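Local coordinates for protein iron transport multicopper oxidase FET3 (PDB 1ZPU) that oxidises ferrous to ferric iron with dioxygen, using four bound copper ions, so that yeast can take up iron with high affinity, at residues N67-S71 and S489-S493; L297-Y301 and T403-D407; F336-T342 and S367-T371. One frame throughout, in Å; residues are numbered along the deposited sequence.

Contact 1: N67-S71 and S489-S493; sequences NGTAS and SQQLS. With NAG (2-acetamido-2-deoxy-beta-D-glucopyranose), chain B.
The Ser489 hydroxyl donates to the carbonyl of Gly68, with OG 2.8 Å from O and tilted 25° out of the carbonyl plane. OG sits between its own backbone N and carbonyl carbon, facing the 67-71 loop. Next to it Gln490 bends at chi2 (69°) and folds its amide across the backbone from Gly68 to Ala70. There OE1 accepts from the Ala70 amide along a bent path, although the modelled separation is doubtfully short. NE2 lies against the Gly68 carbonyl carbon at 3.2 Å without bonding to its oxygen. Gly68 has a positive phi (86°), at which a CB would press on the carbonyl of Asn67. With an alanine here in place of Gln490, the loop would probably lose the amide packed along Gly68, and with it whatever bond OE1 gives the Ala70 N, and a gap would open beside the loop. Farther along, Leu492 CD2 touches Ser71 CB at 3.9 Å, and helix 348-352 packs on both residues. Asn67 bears an N-linked sugar that also bonds to Tyr97. The contact joins a loop of the first cupredoxin domain to the segment leading into helix 494-502, a helix also tied to that domain by the Cys81-Cys500 disulfide. Side chains of the C-terminal segment thus read main-chain polar groups, so the polar part of the contact depends on the loop's backbone more than on its side chains.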
loop_
_atom_site.group_PDB
_atom_site.type_symbol
_atom_site.label_atom_id
_atom_site.label_comp_id
_atom_site.label_asym_id
_atom_site.label_seq_id
_atom_site.Cartn_x
_atom_site.Cartn_y
_atom_site.Cartn_z
ATOM N N ASN A 67 -6.579 -11.830 10.538
ATOM C CA ASN A 67 -6.701 -12.167 11.957
ATOM C C ASN A 67 -6.680 -13.671 12.146
ATOM O O ASN A 67 -7.582 -14.361 11.692
ATOM C CB ASN A 67 -8.003 -11.575 12.507
ATOM C CG ASN A 67 -7.972 -11.357 14.004
ATOM O OD1 ASN A 67 -7.433 -12.166 14.755
ATOM N ND2 ASN A 67 -8.585 -10.263 14.447
ATOM N N GLY A 68 -5.636 -14.177 12.794
ATOM C CA GLY A 68 -5.492 -15.613 13.028
ATOM C C GLY A 68 -4.828 -16.387 11.900
ATOM O O GLY A 68 -4.562 -17.581 12.043
ATOM N N THR A 69 -4.551 -15.713 10.785
ATOM C CA THR A 69 -3.946 -16.347 9.617
ATOM C C THR A 69 -2.827 -15.490 9.015
ATOM O O THR A 69 -2.810 -15.244 7.808
ATOM C CB THR A 69 -5.000 -16.622 8.518
ATOM O OG1 THR A 69 -5.724 -15.418 8.225
ATOM C CG2 THR A 69 -5.972 -17.715 8.935
ATOM N N ALA A 70 -1.892 -15.041 9.859
ATOM C CA ALA A 70 -0.728 -14.222 9.438
ATOM C C ALA A 70 0.043 -14.805 8.252
ATOM O O ALA A 70 0.543 -14.083 7.404
ATOM C CB ALA A 70 0.222 -14.001 10.610
ATOM N N SER A 71 0.140 -16.122 8.212
ATOM C CA SER A 71 0.762 -16.851 7.119
ATOM C C SER A 71 0.260 -16.421 5.730
ATOM O O SER A 71 0.915 -16.660 4.719
ATOM C CB SER A 71 0.502 -18.348 7.342
ATOM O OG SER A 71 0.525 -19.060 6.126
ATOM N N SER A 489 -5.042 -22.036 14.107
ATOM C CA SER A 489 -5.230 -21.480 12.759
ATOM C C SER A 489 -3.967 -20.841 12.165
ATOM O O SER A 489 -3.894 -20.560 10.965
ATOM C CB SER A 489 -6.353 -20.428 12.785
ATOM O OG SER A 489 -6.056 -19.359 13.678
ATOM N N GLN A 490 -2.981 -20.616 13.021
ATOM C CA GLN A 490 -1.793 -19.873 12.663
ATOM C C GLN A 490 -0.667 -20.783 12.168
ATOM O O GLN A 490 0.258 -20.319 11.497
ATOM C CB GLN A 490 -1.350 -19.069 13.876
ATOM C CG GLN A 490 -0.576 -17.839 13.552
ATOM C CD GLN A 490 -1.411 -16.775 12.891
ATOM O OE1 GLN A 490 -1.367 -16.618 11.674
ATOM N NE2 GLN A 490 -2.178 -16.035 13.687
ATOM N N GLN A 491 -0.755 -22.074 12.493
ATOM C CA GLN A 491 0.268 -23.052 12.101
ATOM C C GLN A 491 0.383 -23.158 10.581
ATOM O O GLN A 491 -0.616 -23.098 9.876
ATOM C CB GLN A 491 0.011 -24.434 12.734
ATOM C CG GLN A 491 -0.050 -24.479 14.287
ATOM C CD GLN A 491 1.142 -23.785 14.961
ATOM O OE1 GLN A 491 2.251 -24.325 14.999
ATOM N NE2 GLN A 491 0.908 -22.583 15.501
ATOM N N LEU A 492 1.611 -23.298 10.088
ATOM C CA LEU A 492 1.878 -23.334 8.651
ATOM C C LEU A 492 1.376 -24.616 8.011
ATOM O O LEU A 492 1.572 -25.709 8.540
ATOM C CB LEU A 492 3.370 -23.142 8.346
ATOM C CG LEU A 492 4.022 -21.868 8.889
ATOM C CD1 LEU A 492 5.536 -22.001 8.947
ATOM C CD2 LEU A 492 3.614 -20.632 8.105
ATOM N N SER A 493 0.725 -24.460 6.865
ATOM C CA SER A 493 0.178 -25.564 6.087
ATOM C C SER A 493 1.274 -26.335 5.355
ATOM O O SER A 493 2.391 -25.835 5.190
ATOM C CB SER A 493 -0.808 -25.017 5.058
ATOM O OG SER A 493 -0.164 -24.109 4.182
HETATM C C1 NAG B . -8.768 -10.249 15.881
HETATM C C2 NAG B . -9.292 -8.815 15.971
HETATM C C3 NAG B . -9.733 -8.447 17.385
HETATM C C4 NAG B . -10.684 -9.508 17.952
HETATM C C5 NAG B . -10.095 -10.914 17.726
HETATM C C6 NAG B . -11.039 -12.014 18.190
HETATM C C7 NAG B . -8.545 -7.158 14.344
HETATM C C8 NAG B . -7.394 -6.340 13.837
HETATM N N2 NAG B . -8.322 -7.855 15.470
HETATM O O3 NAG B . -10.388 -7.202 17.327
HETATM O O4 NAG B . -11.002 -9.253 19.316
HETATM O O5 NAG B . -9.792 -11.114 16.349
HETATM O O6 NAG B . -12.225 -11.953 17.430
HETATM O O7 NAG B . -9.620 -7.160 13.724
#

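Contact 2: L297-Y301 and T403-D407; sequences LDDFY and TIQRD. With NAG (2-acetamido-2-deoxy-beta-D-glucopyranose), chain I; NAG (2-acetamido-2-deoxy-beta-D-glucopyranose), chain C.
Asp298 meets Arg406 first, its OD1 standing 2.7 Å from NH1 in a salt bridge, with the carboxylate and guanidinium planes 32° apart. The same OD1 accepts from the Phe300 amide, with N 3.1 Å away and well above the carboxylate plane, which closes an Asx turn. Asp298 OD2 is held by Arg442. Asp299 follows, crossing the arginine at about a right angle. Its OD1 is gripped end-on by two nitrogens: Arg406 NH2 on the syn lone pair and NH1 from above the carboxylate plane, each 3.1 Å from OD1. Asp299 OD2 pairs with Arg436 and has a weak bond to Arg406 NH2. Both carboxylates lie at the edge of the guanidinium, whose NE is bonded to Tyr440 O and which makes a cation-pi contact with the Tyr440 ring. Phe300, its CG anti to the backbone N (chi1 179°), reaches across to strand 401-406. CD1 rests 3.7 Å from Thr403 CG2, and CZ brings the ring edge to within 3.7 Å of Ile404 O, beside the classic beta bulge that Ile404 and Gln405 form opposite Val448. Phe300 CD2 also covers one face of Tyr301, whose other face carries the second sugar of the Asn223 glycan, C6 lying 3.8 Å above the ring. The loop running from the second cupredoxin domain to the third is thereby fastened to a strand of the third. Three arginines around two carboxylates leave an excess of positive charge, which is likely to favour the ionised form of both acids.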
loop_
_atom_site.group_PDB
_atom_site.type_symbol
_atom_site.label_atom_id
_atom_site.label_comp_id
_atom_site.label_asym_id
_atom_site.label_seq_id
_atom_site.Cartn_x
_atom_site.Cartn_y
_atom_site.Cartn_z
ATOM N N LEU A 297 -9.571 17.676 -0.275
ATOM C CA LEU A 297 -9.932 17.193 1.055
ATOM C C LEU A 297 -8.733 16.692 1.868
ATOM O O LEU A 297 -7.967 15.863 1.408
ATOM C CB LEU A 297 -10.948 16.060 0.926
ATOM C CG LEU A 297 -11.357 15.317 2.193
ATOM C CD1 LEU A 297 -12.312 16.186 3.005
ATOM C CD2 LEU A 297 -11.996 14.006 1.792
ATOM N N ASP A 298 -8.585 17.209 3.086
ATOM C CA ASP A 298 -7.602 16.672 4.031
ATOM C C ASP A 298 -8.267 15.548 4.821
ATOM O O ASP A 298 -9.098 15.794 5.704
ATOM C CB ASP A 298 -7.042 17.759 4.969
ATOM C CG ASP A 298 -5.885 17.253 5.831
ATOM O OD1 ASP A 298 -5.691 16.015 5.915
ATOM O OD2 ASP A 298 -5.173 18.086 6.438
ATOM N N ASP A 299 -7.896 14.319 4.482
ATOM C CA ASP A 299 -8.500 13.127 5.054
ATOM C C ASP A 299 -8.345 13.036 6.566
ATOM O O ASP A 299 -9.046 12.257 7.204
ATOM C CB ASP A 299 -7.952 11.875 4.381
ATOM C CG ASP A 299 -6.432 11.793 4.438
ATOM O OD1 ASP A 299 -5.766 12.832 4.217
ATOM O OD2 ASP A 299 -5.889 10.693 4.687
ATOM N N PHE A 300 -7.450 13.838 7.142
ATOM C CA PHE A 300 -7.261 13.881 8.598
ATOM C C PHE A 300 -8.565 14.234 9.339
ATOM O O PHE A 300 -8.794 13.772 10.463
ATOM C CB PHE A 300 -6.133 14.861 8.960
ATOM C CG PHE A 300 -5.883 14.999 10.442
ATOM C CD1 PHE A 300 -4.896 14.243 11.068
ATOM C CD2 PHE A 300 -6.626 15.895 11.216
ATOM C CE1 PHE A 300 -4.661 14.364 12.450
ATOM C CE2 PHE A 300 -6.407 16.008 12.582
ATOM C CZ PHE A 300 -5.418 15.240 13.200
ATOM N N TYR A 301 -9.422 15.037 8.709
ATOM C CA TYR A 301 -10.645 15.512 9.353
ATOM C C TYR A 301 -11.879 14.653 9.056
ATOM O O TYR A 301 -12.983 14.965 9.520
ATOM C CB TYR A 301 -10.891 16.977 8.989
ATOM C CG TYR A 301 -9.831 17.914 9.532
ATOM C CD1 TYR A 301 -8.794 18.378 8.716
ATOM C CD2 TYR A 301 -9.860 18.334 10.860
ATOM C CE1 TYR A 301 -7.818 19.235 9.208
ATOM C CE2 TYR A 301 -8.892 19.186 11.361
ATOM C CZ TYR A 301 -7.875 19.632 10.531
ATOM O OH TYR A 301 -6.916 20.481 11.034
ATOM N N THR A 403 -5.263 8.125 13.203
ATOM C CA THR A 403 -4.383 9.231 12.859
ATOM C C THR A 403 -4.641 10.367 13.819
ATOM O O THR A 403 -5.668 11.044 13.726
ATOM C CB THR A 403 -4.656 9.741 11.439
ATOM O OG1 THR A 403 -4.586 8.650 10.509
ATOM C CG2 THR A 403 -3.630 10.783 11.049
ATOM N N ILE A 404 -3.715 10.588 14.743
ATOM C CA ILE A 404 -3.933 11.594 15.791
ATOM C C ILE A 404 -3.170 12.911 15.568
ATOM O O ILE A 404 -3.569 13.959 16.086
ATOM C CB ILE A 404 -3.683 11.029 17.202
ATOM C CG1 ILE A 404 -2.205 10.733 17.411
ATOM C CG2 ILE A 404 -4.510 9.769 17.424
ATOM C CD1 ILE A 404 -1.834 10.649 18.847
ATOM N N GLN A 405 -2.073 12.850 14.812
ATOM C CA GLN A 405 -1.394 14.056 14.305
ATOM C C GLN A 405 -0.747 13.805 12.953
ATOM O O GLN A 405 -0.151 12.752 12.726
ATOM C CB GLN A 405 -0.339 14.602 15.283
ATOM C CG GLN A 405 0.511 15.732 14.674
ATOM C CD GLN A 405 1.261 16.577 15.694
ATOM O OE1 GLN A 405 0.668 17.144 16.621
ATOM N NE2 GLN A 405 2.569 16.693 15.504
ATOM N N ARG A 406 -0.884 14.778 12.060
ATOM C CA ARG A 406 -0.174 14.784 10.798
ATOM C C ARG A 406 0.151 16.227 10.427
ATOM O O ARG A 406 -0.664 16.924 9.815
ATOM C CB ARG A 406 -1.008 14.132 9.704
ATOM C CG ARG A 406 -0.269 14.093 8.382
ATOM C CD ARG A 406 -1.143 14.604 7.284
ATOM N NE ARG A 406 -1.489 13.509 6.415
ATOM C CZ ARG A 406 -2.661 13.349 5.820
ATOM N NH1 ARG A 406 -3.635 14.233 6.006
ATOM N NH2 ARG A 406 -2.848 12.278 5.034
ATOM N N ASP A 407 1.353 16.662 10.789
ATOM C CA ASP A 407 1.729 18.075 10.723
ATOM C C ASP A 407 1.770 18.617 9.277
ATOM O O ASP A 407 1.762 17.842 8.314
ATOM C CB ASP A 407 3.059 18.283 11.470
ATOM C CG ASP A 407 3.204 19.681 12.066
ATOM O OD1 ASP A 407 2.338 20.553 11.844
ATOM O OD2 ASP A 407 4.213 19.913 12.768
HETATM C C1 NAG I . -15.173 17.666 6.068
HETATM C C2 NAG I . -15.341 17.344 7.548
HETATM C C3 NAG I . -14.986 18.544 8.451
HETATM C C4 NAG I . -13.878 19.495 7.970
HETATM C C5 NAG I . -13.600 19.393 6.461
HETATM C C6 NAG I . -12.150 19.720 6.121
HETATM C C7 NAG I . -17.124 15.625 7.976
HETATM C C8 NAG I . -16.183 14.463 7.749
HETATM N N2 NAG I . -16.706 16.890 7.785
HETATM O O3 NAG I . -14.597 18.082 9.725
HETATM O O4 NAG I . -14.307 20.801 8.356
HETATM O O5 NAG I . -13.834 18.091 5.960
HETATM O O6 NAG I . -11.772 19.087 4.915
HETATM O O7 NAG I . -18.276 15.394 8.338
HETATM C C1 NAG C . -13.316 21.829 8.694
HETATM C C2 NAG C . -13.567 22.474 10.085
HETATM C C3 NAG C . -12.453 22.139 11.110
HETATM C C4 NAG C . -11.026 22.294 10.558
HETATM C C5 NAG C . -11.071 22.462 9.037
HETATM C C6 NAG C . -9.708 22.393 8.349
HETATM C C7 NAG C . -14.868 24.656 10.050
HETATM C C8 NAG C . -15.114 25.639 8.888
HETATM N N2 NAG C . -13.726 23.938 9.988
HETATM O O3 NAG C . -12.601 20.817 11.593
HETATM O O4 NAG C . -10.389 23.391 11.177
HETATM O O5 NAG C . -11.947 21.468 8.531
HETATM O O6 NAG C . -9.832 22.896 7.031
HETATM O O7 NAG C . -15.692 24.573 10.988
#

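Contact 3: F336-T342 and S367-T371; sequences FNNITYT and SNTHT. With NAG (2-acetamido-2-deoxy-beta-D-glucopyranose), chain D.
Ile339 lays its CD1 over the face of the His370 imidazole, 3.8 Å from the centroid and 11° off the ring normal, a CH-pi contact at the heart of the dense side. The same ring has Phe336 CB 3.5 Å from its CE1, while Asn337 ND2 lies at its edge; that amide is claimed by Asp321 and, weakly, by Thr319. The Phe336 ring turns inward, its side chain about 5 Å from that of the type 3 copper ligand His462. Packing is also close where Tyr341 presents its ring edge to Thr369, CD1 being 3.4 Å from O. One backbone hydrogen bond crosses here, Thr342 N to Asn368 O at 3.0 Å. Thr342 OG1 folds back to Thr340 O, and Asn368 OD1 accepts from Glu524 N.

The outer side is looser. Ser367 is exposed and offers Ile339 CD1 little beyond its carbonyl, and Asn338, in the type II' turn from Phe336 to Ile339, carries an N-linked sugar. One side of the turn is therefore packed against the His370 ring and, through Phe336, lies near the copper ligands, while the other bears sugar.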
loop_
_atom_site.group_PDB
_atom_site.type_symbol
_atom_site.label_atom_id
_atom_site.label_comp_id
_atom_site.label_asym_id
_atom_site.label_seq_id
_atom_site.Cartn_x
_atom_site.Cartn_y
_atom_site.Cartn_z
ATOM N N PHE A 336 14.889 3.915 8.365
ATOM C CA PHE A 336 14.140 4.201 9.575
ATOM C C PHE A 336 15.191 4.281 10.679
ATOM O O PHE A 336 15.900 3.303 10.929
ATOM C CB PHE A 336 13.103 3.109 9.880
ATOM C CG PHE A 336 11.733 3.344 9.256
ATOM C CD1 PHE A 336 11.015 2.277 8.717
ATOM C CD2 PHE A 336 11.158 4.618 9.223
ATOM C CE1 PHE A 336 9.752 2.469 8.148
ATOM C CE2 PHE A 336 9.890 4.829 8.657
ATOM C CZ PHE A 336 9.186 3.752 8.119
ATOM N N ASN A 337 15.302 5.445 11.321
ATOM C CA ASN A 337 16.439 5.754 12.192
ATOM C C ASN A 337 17.740 5.455 11.465
ATOM O O ASN A 337 18.008 6.061 10.427
ATOM C CB ASN A 337 16.357 5.008 13.524
ATOM C CG ASN A 337 15.110 5.367 14.313
ATOM O OD1 ASN A 337 14.651 6.516 14.289
ATOM N ND2 ASN A 337 14.548 4.379 15.014
ATOM N N ASN A 338 18.521 4.507 11.971
ATOM C CA ASN A 338 19.785 4.167 11.326
ATOM C C ASN A 338 19.783 2.813 10.621
ATOM O O ASN A 338 20.844 2.234 10.381
ATOM C CB ASN A 338 20.939 4.257 12.325
ATOM C CG ASN A 338 20.826 3.241 13.462
ATOM O OD1 ASN A 338 19.782 2.601 13.653
ATOM N ND2 ASN A 338 21.909 3.115 14.243
ATOM N N ILE A 339 18.591 2.327 10.273
ATOM C CA ILE A 339 18.419 0.988 9.691
ATOM C C ILE A 339 17.700 1.013 8.339
ATOM O O ILE A 339 16.638 1.623 8.205
ATOM C CB ILE A 339 17.668 0.048 10.684
ATOM C CG1 ILE A 339 18.473 -0.104 11.982
ATOM C CG2 ILE A 339 17.396 -1.322 10.064
ATOM C CD1 ILE A 339 17.759 -0.854 13.084
ATOM N N THR A 340 18.309 0.371 7.340
ATOM C CA THR A 340 17.640 0.017 6.089
ATOM C C THR A 340 17.184 -1.410 6.254
ATOM O O THR A 340 17.987 -2.267 6.641
ATOM C CB THR A 340 18.614 -0.063 4.911
ATOM O OG1 THR A 340 19.686 0.873 5.075
ATOM C CG2 THR A 340 17.886 0.138 3.590
ATOM N N TYR A 341 15.922 -1.686 5.941
ATOM C CA TYR A 341 15.429 -3.051 6.041
ATOM C C TYR A 341 16.242 -3.994 5.163
ATOM O O TYR A 341 16.365 -3.789 3.952
ATOM C CB TYR A 341 13.949 -3.171 5.695
ATOM C CG TYR A 341 13.518 -4.615 5.679
ATOM C CD1 TYR A 341 13.334 -5.315 6.868
ATOM C CD2 TYR A 341 13.346 -5.301 4.479
ATOM C CE1 TYR A 341 12.958 -6.660 6.863
ATOM C CE2 TYR A 341 12.971 -6.643 4.465
ATOM C CZ TYR A 341 12.776 -7.312 5.659
ATOM O OH TYR A 341 12.406 -8.630 5.657
ATOM N N THR A 342 16.799 -5.022 5.792
ATOM C CA THR A 342 17.543 -6.042 5.085
ATOM C C THR A 342 16.949 -7.393 5.451
ATOM O O THR A 342 17.049 -7.823 6.593
ATOM C CB THR A 342 19.028 -5.987 5.446
ATOM O OG1 THR A 342 19.418 -4.623 5.672
ATOM C CG2 THR A 342 19.853 -6.576 4.325
ATOM N N SER A 367 19.238 -7.867 13.846
ATOM C CA SER A 367 19.582 -6.479 14.135
ATOM C C SER A 367 19.307 -5.556 12.945
ATOM O O SER A 367 19.095 -4.351 13.125
ATOM C CB SER A 367 21.054 -6.384 14.510
ATOM O OG SER A 367 21.847 -7.026 13.531
ATOM N N ASN A 368 19.312 -6.122 11.737
ATOM C CA ASN A 368 19.203 -5.326 10.518
ATOM C C ASN A 368 17.840 -5.505 9.855
ATOM O O ASN A 368 17.654 -5.330 8.644
ATOM C CB ASN A 368 20.327 -5.677 9.549
ATOM C CG ASN A 368 20.894 -4.462 8.867
ATOM O OD1 ASN A 368 22.099 -4.359 8.698
ATOM N ND2 ASN A 368 20.032 -3.520 8.491
ATOM N N THR A 369 16.876 -5.827 10.694
ATOM C CA THR A 369 15.591 -6.274 10.245
ATOM C C THR A 369 14.534 -5.281 10.741
ATOM O O THR A 369 13.402 -5.252 10.253
ATOM C CB THR A 369 15.394 -7.685 10.794
ATOM O OG1 THR A 369 14.749 -8.506 9.818
ATOM C CG2 THR A 369 14.665 -7.674 12.124
ATOM N N HIS A 370 14.965 -4.435 11.679
ATOM C CA HIS A 370 14.130 -3.459 12.387
ATOM C C HIS A 370 12.843 -4.049 12.944
ATOM O O HIS A 370 11.742 -3.602 12.585
ATOM C CB HIS A 370 13.810 -2.233 11.537
ATOM C CG HIS A 370 13.977 -0.946 12.279
ATOM N ND1 HIS A 370 14.098 0.272 11.645
ATOM C CD2 HIS A 370 14.089 -0.695 13.607
ATOM C CE1 HIS A 370 14.256 1.220 12.552
ATOM N NE2 HIS A 370 14.259 0.659 13.749
ATOM N N THR A 371 12.994 -5.042 13.821
ATOM C CA THR A 371 11.846 -5.728 14.401
ATOM C C THR A 371 11.519 -5.207 15.788
ATOM O O THR A 371 12.406 -5.011 16.609
ATOM C CB THR A 371 12.024 -7.263 14.407
ATOM O OG1 THR A 371 11.756 -7.774 13.097
ATOM C CG2 THR A 371 11.060 -7.920 15.357
HETATM C C1 NAG D . 22.205 1.755 14.618
HETATM C C2 NAG D . 23.156 0.604 14.293
HETATM C C3 NAG D . 23.511 -0.212 15.551
HETATM C C4 NAG D . 23.398 0.589 16.848
HETATM C C5 NAG D . 22.031 1.271 16.975
HETATM C C6 NAG D . 22.102 2.652 17.627
HETATM C C7 NAG D . 23.147 -1.116 12.534
HETATM C C8 NAG D . 23.318 -2.534 13.033
HETATM N N2 NAG D . 22.500 -0.246 13.312
HETATM O O3 NAG D . 24.814 -0.751 15.442
HETATM O O4 NAG D . 23.573 -0.290 17.933
HETATM O O5 NAG D . 21.388 1.374 15.710
HETATM O O6 NAG D . 22.837 2.567 18.825
HETATM O O7 NAG D . 23.591 -0.787 11.437
#

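The three contacts are nested along the chain: 336-342 with 367-371 (contact 3) lies inside the loop closed by contact 2, which lies inside the loop closed by contact 1. None touches another. The centres of contacts 1 and 2 are about 33 Å apart. Those of contacts 1 and 3 are about 25 Å apart. Contacts 2 and 3 share the six-stranded sheet of the third cupredoxin domain, through strand 401-406 and the outermost strand 332-336. Helix 348-352, between the segments of contact 3, packs on contact 1. Contact 1 joins the first domain to the C-terminal segment, contact 2 the loop between the second and third domains to the third, and contact 3 two loops at the edge of the third, which supplies all the type 1 copper ligands.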